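Local atomic coordinates of M152 protein (Murid herpesvirus 1, PDB entry 4G59), a protein that probably acts as an MHC class I-like viral immunoevasin that keeps host MHC class I molecules and RAE-1 family NKG2D ligands from the surface of infected cells. Residues W61-V64 / S65-A68; K166-T169 / S170-R173. One frame throughout, in Å; residues are numbered along the deposited sequence.

Both contacts are local and belong to the MHC class I-like platform, a broad antiparallel sheet topped by helices. Interaction 1 is the turn that leads into helix 68-89 and lies partly at the surface, with a glycosylated, polar outer side backed by the buried apolar pair Met62 and Leu67. Interaction 2 is a stretch of helix 161-178, with a buried aromatic pair on one side and an exposed arginine on another. The two meet directly: Met62 CE lies 4.1 Å from Phe171 CE2, and the Trp61 ring also touches Phe171. Arg167 reaches back to the backbone of Glu66 and to the first turn of helix 68-89, so that it spans from helix 161-178 to the start of helix 68-89.

Interaction 1: W61-V64 / S65-A68; sequences WMNV and SELA. With NAG (2-acetamido-2-deoxy-beta-D-glucopyranose), chain E.
The side-chain amide of Asn63 is bonded covalently to a sugar and still binds Glu66: Asn63 ND2 carries C1 of an N-acetylglucosamine and also donates to Glu66 OE1 at 2.9 Å. Asn63 opens the N-glycosylation sequon Asn63-Val64-Ser65, set in two overlapping beta turns, the second of type I, just before helix 68-89 of the MHC-like domain. Asn63 CG stands anti to the backbone N (chi1 -180°), which sends the amide out toward Ser65 and Glu66. The carboxylate receives ND2 on its anti side and lies out of the amide plane; the bond is bent, with an N-H...O angle of 140°. On the other branch, OD1 accepts a weak bond from Ser65 N, closing a loose Asx turn. The sugar packs against protein as well: Ser65 CB lies 3.5 Å from its C2, and Glu66 CG approaches the acetamido methyl C8. Beneath this polar surface, Glu66 N bonds to Asn63 O and Leu67 N to Val64 O, closing the two turns. Leu67, the N-cap residue, turns inward with Met62, and both side chains rest on Phe48 of strand 48-50. They cross at about a right angle, and Leu67 CD2 meets Met62 CE at 3.8 Å.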
loop_
_atom_site.group_PDB
_atom_site.type_symbol
_atom_site.label_atom_id
_atom_site.label_comp_id
_atom_site.label_asym_id
_atom_site.label_seq_id
_atom_site.Cartn_x
_atom_site.Cartn_y
_atom_site.Cartn_z
ATOM N N TRP B 61 -21.635 0.760 -11.134
ATOM C CA TRP B 61 -21.950 1.294 -12.455
ATOM C C TRP B 61 -21.025 0.768 -13.547
ATOM O O TRP B 61 -21.124 1.220 -14.698
ATOM C CB TRP B 61 -21.906 2.835 -12.473
ATOM C CG TRP B 61 -20.801 3.436 -11.654
ATOM C CD1 TRP B 61 -20.897 3.873 -10.369
ATOM C CD2 TRP B 61 -19.440 3.672 -12.060
ATOM N NE1 TRP B 61 -19.686 4.363 -9.944
ATOM C CE2 TRP B 61 -18.774 4.255 -10.962
ATOM C CE3 TRP B 61 -18.723 3.444 -13.237
ATOM C CZ2 TRP B 61 -17.412 4.618 -11.005
ATOM C CZ3 TRP B 61 -17.350 3.808 -13.279
ATOM C CH2 TRP B 61 -16.721 4.385 -12.166
ATOM N N MET B 62 -20.110 -0.143 -13.209
ATOM C CA MET B 62 -19.262 -0.764 -14.234
ATOM C C MET B 62 -19.745 -2.180 -14.520
ATOM O O MET B 62 -19.975 -2.969 -13.598
ATOM C CB MET B 62 -17.805 -0.876 -13.782
ATOM C CG MET B 62 -17.060 0.416 -13.563
ATOM S SD MET B 62 -15.473 0.120 -12.730
ATOM C CE MET B 62 -14.642 -0.782 -14.062
ATOM N N ASN B 63 -19.812 -2.524 -15.799
ATOM C CA ASN B 63 -20.057 -3.899 -16.173
ATOM C C ASN B 63 -18.681 -4.498 -16.426
ATOM O O ASN B 63 -18.024 -4.175 -17.415
ATOM C CB ASN B 63 -20.916 -3.976 -17.433
ATOM C CG ASN B 63 -21.207 -5.403 -17.853
ATOM O OD1 ASN B 63 -20.784 -6.355 -17.196
ATOM N ND2 ASN B 63 -21.934 -5.559 -18.953
ATOM N N VAL B 64 -18.249 -5.372 -15.524
ATOM C CA VAL B 64 -16.935 -6.013 -15.627
ATOM C C VAL B 64 -16.822 -6.938 -16.848
ATOM O O VAL B 64 -15.776 -6.986 -17.513
ATOM C CB VAL B 64 -16.562 -6.750 -14.310
ATOM C CG1 VAL B 64 -17.691 -7.683 -13.875
ATOM C CG2 VAL B 64 -15.249 -7.506 -14.455
ATOM N N SER B 65 -17.907 -7.643 -17.164
ATOM C CA SER B 65 -17.939 -8.484 -18.356
ATOM C C SER B 65 -17.597 -7.721 -19.651
ATOM O O SER B 65 -17.050 -8.297 -20.591
ATOM C CB SER B 65 -19.288 -9.200 -18.466
ATOM O OG SER B 65 -19.360 -10.279 -17.549
ATOM N N GLU B 66 -17.893 -6.423 -19.675
ATOM C CA GLU B 66 -17.618 -5.569 -20.828
ATOM C C GLU B 66 -16.162 -5.124 -20.896
ATOM O O GLU B 66 -15.795 -4.330 -21.759
ATOM C CB GLU B 66 -18.525 -4.332 -20.797
ATOM C CG GLU B 66 -19.582 -4.291 -21.887
ATOM C CD GLU B 66 -20.638 -3.231 -21.638
ATOM O OE1 GLU B 66 -21.276 -3.266 -20.565
ATOM O OE2 GLU B 66 -20.827 -2.365 -22.518
ATOM N N LEU B 67 -15.334 -5.624 -19.985
ATOM C CA LEU B 67 -13.934 -5.204 -19.922
ATOM C C LEU B 67 -13.032 -6.249 -20.597
ATOM O O LEU B 67 -11.998 -6.651 -20.052
ATOM C CB LEU B 67 -13.506 -4.953 -18.471
ATOM C CG LEU B 67 -13.809 -3.607 -17.790
ATOM C CD1 LEU B 67 -15.263 -3.230 -17.878
ATOM C CD2 LEU B 67 -13.394 -3.624 -16.327
ATOM N N ALA B 68 -13.434 -6.673 -21.795
ATOM C CA ALA B 68 -12.728 -7.712 -22.550
ATOM C C ALA B 68 -11.283 -7.358 -22.897
ATOM O O ALA B 68 -10.376 -8.166 -22.705
ATOM C CB ALA B 68 -13.510 -8.066 -23.821
HETATM C C1 NAG E . -22.373 -6.768 -19.388
HETATM C C2 NAG E . -22.083 -8.038 -20.178
HETATM C C3 NAG E . -23.394 -8.660 -20.634
HETATM C C4 NAG E . -24.246 -8.900 -19.402
HETATM C C5 NAG E . -24.456 -7.566 -18.698
HETATM C C6 NAG E . -25.369 -7.719 -17.488
HETATM C C7 NAG E . -21.678 -7.859 -22.566
HETATM C C8 NAG E . -20.705 -7.514 -23.654
HETATM N N2 NAG E . -21.239 -7.736 -21.317
HETATM O O3 NAG E . -23.142 -9.885 -21.282
HETATM O O4 NAG E . -25.491 -9.440 -19.781
HETATM O O5 NAG E . -23.196 -7.085 -18.283
HETATM O O6 NAG E . -25.520 -6.471 -16.851
HETATM O O7 NAG E . -22.818 -8.229 -22.844
#

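Interaction 2: K166-T169 / S170-R173; sequences KRWT and SFCR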
loop_
_atom_site.group_PDB
_atom_site.type_symbol
_atom_site.label_atom_id
_atom_site.label_comp_id
_atom_site.label_asym_id
_atom_site.label_seq_id
_atom_site.Cartn_x
_atom_site.Cartn_y
_atom_site.Cartn_z
ATOM N N LYS B 166 -13.487 5.697 -25.416
ATOM C CA LYS B 166 -14.910 5.897 -25.188
ATOM C C LYS B 166 -15.317 5.332 -23.831
ATOM O O LYS B 166 -15.985 6.010 -23.039
ATOM C CB LYS B 166 -15.733 5.242 -26.287
ATOM C CG LYS B 166 -17.185 5.628 -26.254
ATOM C CD LYS B 166 -17.994 4.765 -27.194
ATOM C CE LYS B 166 -19.417 5.263 -27.316
ATOM N NZ LYS B 166 -20.367 4.123 -27.411
ATOM N N ARG B 167 -14.904 4.098 -23.559
ATOM C CA ARG B 167 -15.325 3.431 -22.338
ATOM C C ARG B 167 -14.788 4.144 -21.099
ATOM O O ARG B 167 -15.523 4.335 -20.117
ATOM C CB ARG B 167 -14.932 1.951 -22.341
ATOM C CG ARG B 167 -15.106 1.289 -20.996
ATOM C CD ARG B 167 -15.276 -0.212 -21.083
ATOM N NE ARG B 167 -14.147 -0.854 -21.739
ATOM C CZ ARG B 167 -14.266 -1.745 -22.715
ATOM N NH1 ARG B 167 -15.471 -2.094 -23.135
ATOM N NH2 ARG B 167 -13.183 -2.278 -23.264
ATOM N N TRP B 168 -13.525 4.565 -21.145
ATOM C CA TRP B 168 -12.937 5.201 -19.967
ATOM C C TRP B 168 -13.347 6.665 -19.801
ATOM O O TRP B 168 -13.359 7.184 -18.688
ATOM C CB TRP B 168 -11.422 4.959 -19.902
ATOM C CG TRP B 168 -11.174 3.519 -19.604
ATOM C CD1 TRP B 168 -10.984 2.515 -20.507
ATOM C CD2 TRP B 168 -11.177 2.903 -18.312
ATOM N NE1 TRP B 168 -10.846 1.314 -19.854
ATOM C CE2 TRP B 168 -10.959 1.524 -18.506
ATOM C CE3 TRP B 168 -11.332 3.384 -17.011
ATOM C CZ2 TRP B 168 -10.904 0.617 -17.438
ATOM C CZ3 TRP B 168 -11.270 2.483 -15.948
ATOM C CH2 TRP B 168 -11.065 1.116 -16.170
ATOM N N THR B 169 -13.709 7.324 -20.901
ATOM C CA THR B 169 -14.266 8.677 -20.804
ATOM C C THR B 169 -15.620 8.602 -20.114
ATOM O O THR B 169 -15.941 9.419 -19.260
ATOM C CB THR B 169 -14.380 9.346 -22.179
ATOM O OG1 THR B 169 -13.060 9.601 -22.681
ATOM C CG2 THR B 169 -15.177 10.656 -22.086
ATOM N N SER B 170 -16.389 7.582 -20.462
ATOM C CA SER B 170 -17.683 7.311 -19.841
ATOM C C SER B 170 -17.544 7.011 -18.337
ATOM O O SER B 170 -18.355 7.458 -17.512
ATOM C CB SER B 170 -18.346 6.155 -20.588
ATOM O OG SER B 170 -19.342 5.534 -19.803
ATOM N N PHE B 171 -16.511 6.265 -17.967
ATOM C CA PHE B 171 -16.308 5.963 -16.557
ATOM C C PHE B 171 -15.880 7.218 -15.827
ATOM O O PHE B 171 -16.331 7.485 -14.710
ATOM C CB PHE B 171 -15.245 4.886 -16.379
ATOM C CG PHE B 171 -15.661 3.532 -16.872
ATOM C CD1 PHE B 171 -16.993 3.247 -17.104
ATOM C CD2 PHE B 171 -14.712 2.543 -17.097
ATOM C CE1 PHE B 171 -17.373 1.986 -17.551
ATOM C CE2 PHE B 171 -15.080 1.289 -17.535
ATOM C CZ PHE B 171 -16.405 1.005 -17.767
ATOM N N CYS B 172 -14.999 7.986 -16.460
ATOM C CA CYS B 172 -14.563 9.260 -15.886
ATOM C C CYS B 172 -15.730 10.222 -15.641
ATOM O O CYS B 172 -15.800 10.849 -14.589
ATOM C CB CYS B 172 -13.503 9.940 -16.755
ATOM S SG CYS B 172 -12.619 11.247 -15.897
ATOM N N ARG B 173 -16.619 10.352 -16.624
ATOM C CA ARG B 173 -17.747 11.269 -16.510
ATOM C C ARG B 173 -18.722 10.828 -15.412
ATOM O O ARG B 173 -19.298 11.677 -14.710
ATOM C CB ARG B 173 -18.481 11.397 -17.852
ATOM C CG ARG B 173 -17.701 12.027 -19.030
ATOM C CD ARG B 173 -18.668 12.093 -20.224
ATOM N NE ARG B 173 -18.139 12.304 -21.581
ATOM C CZ ARG B 173 -17.278 13.250 -21.945
ATOM N NH1 ARG B 173 -16.727 14.081 -21.054
ATOM N NH2 ARG B 173 -16.929 13.338 -23.218
#
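Trp168 and Phe171 share one first torsion, each CG lying anti to its carbonyl carbon (chi1 -69° and -68°), and this brings their rings together one turn along helix 161-178 in the MHC-like domain. The result is a T-shaped stack: the Phe171 edge points at the six-membered ring of Trp168, the planes nearly perpendicular at 86° and the centroids 4.9 Å apart. Phe171 CD2 makes the touch, 3.5 Å from Trp168 CE3 and nearer the rim of the indole than its centre. One face of the Phe171 ring covers the Arg167 carbonyl, Arg167 O lying 3.3 Å from Phe171 CG. The aliphatic part of Arg167 runs alongside the same ring, Arg167 CG 3.5 Å from Phe171 CZ, while its guanidinium goes on to a salt bridge with Glu70, which also accepts the indole N-H of Trp168. The helical bonds from i+4 amides, such as Cys172 N to Trp168 O, run through the stretch, and Cys172 is tied by a disulfide to Cys18. On the exposed side, Arg173 lies beside Thr169 with its chain extended, and the methyl Thr169 CG2 sits over the middle of the guanidinium face, 3.3 Å from Arg173 CZ.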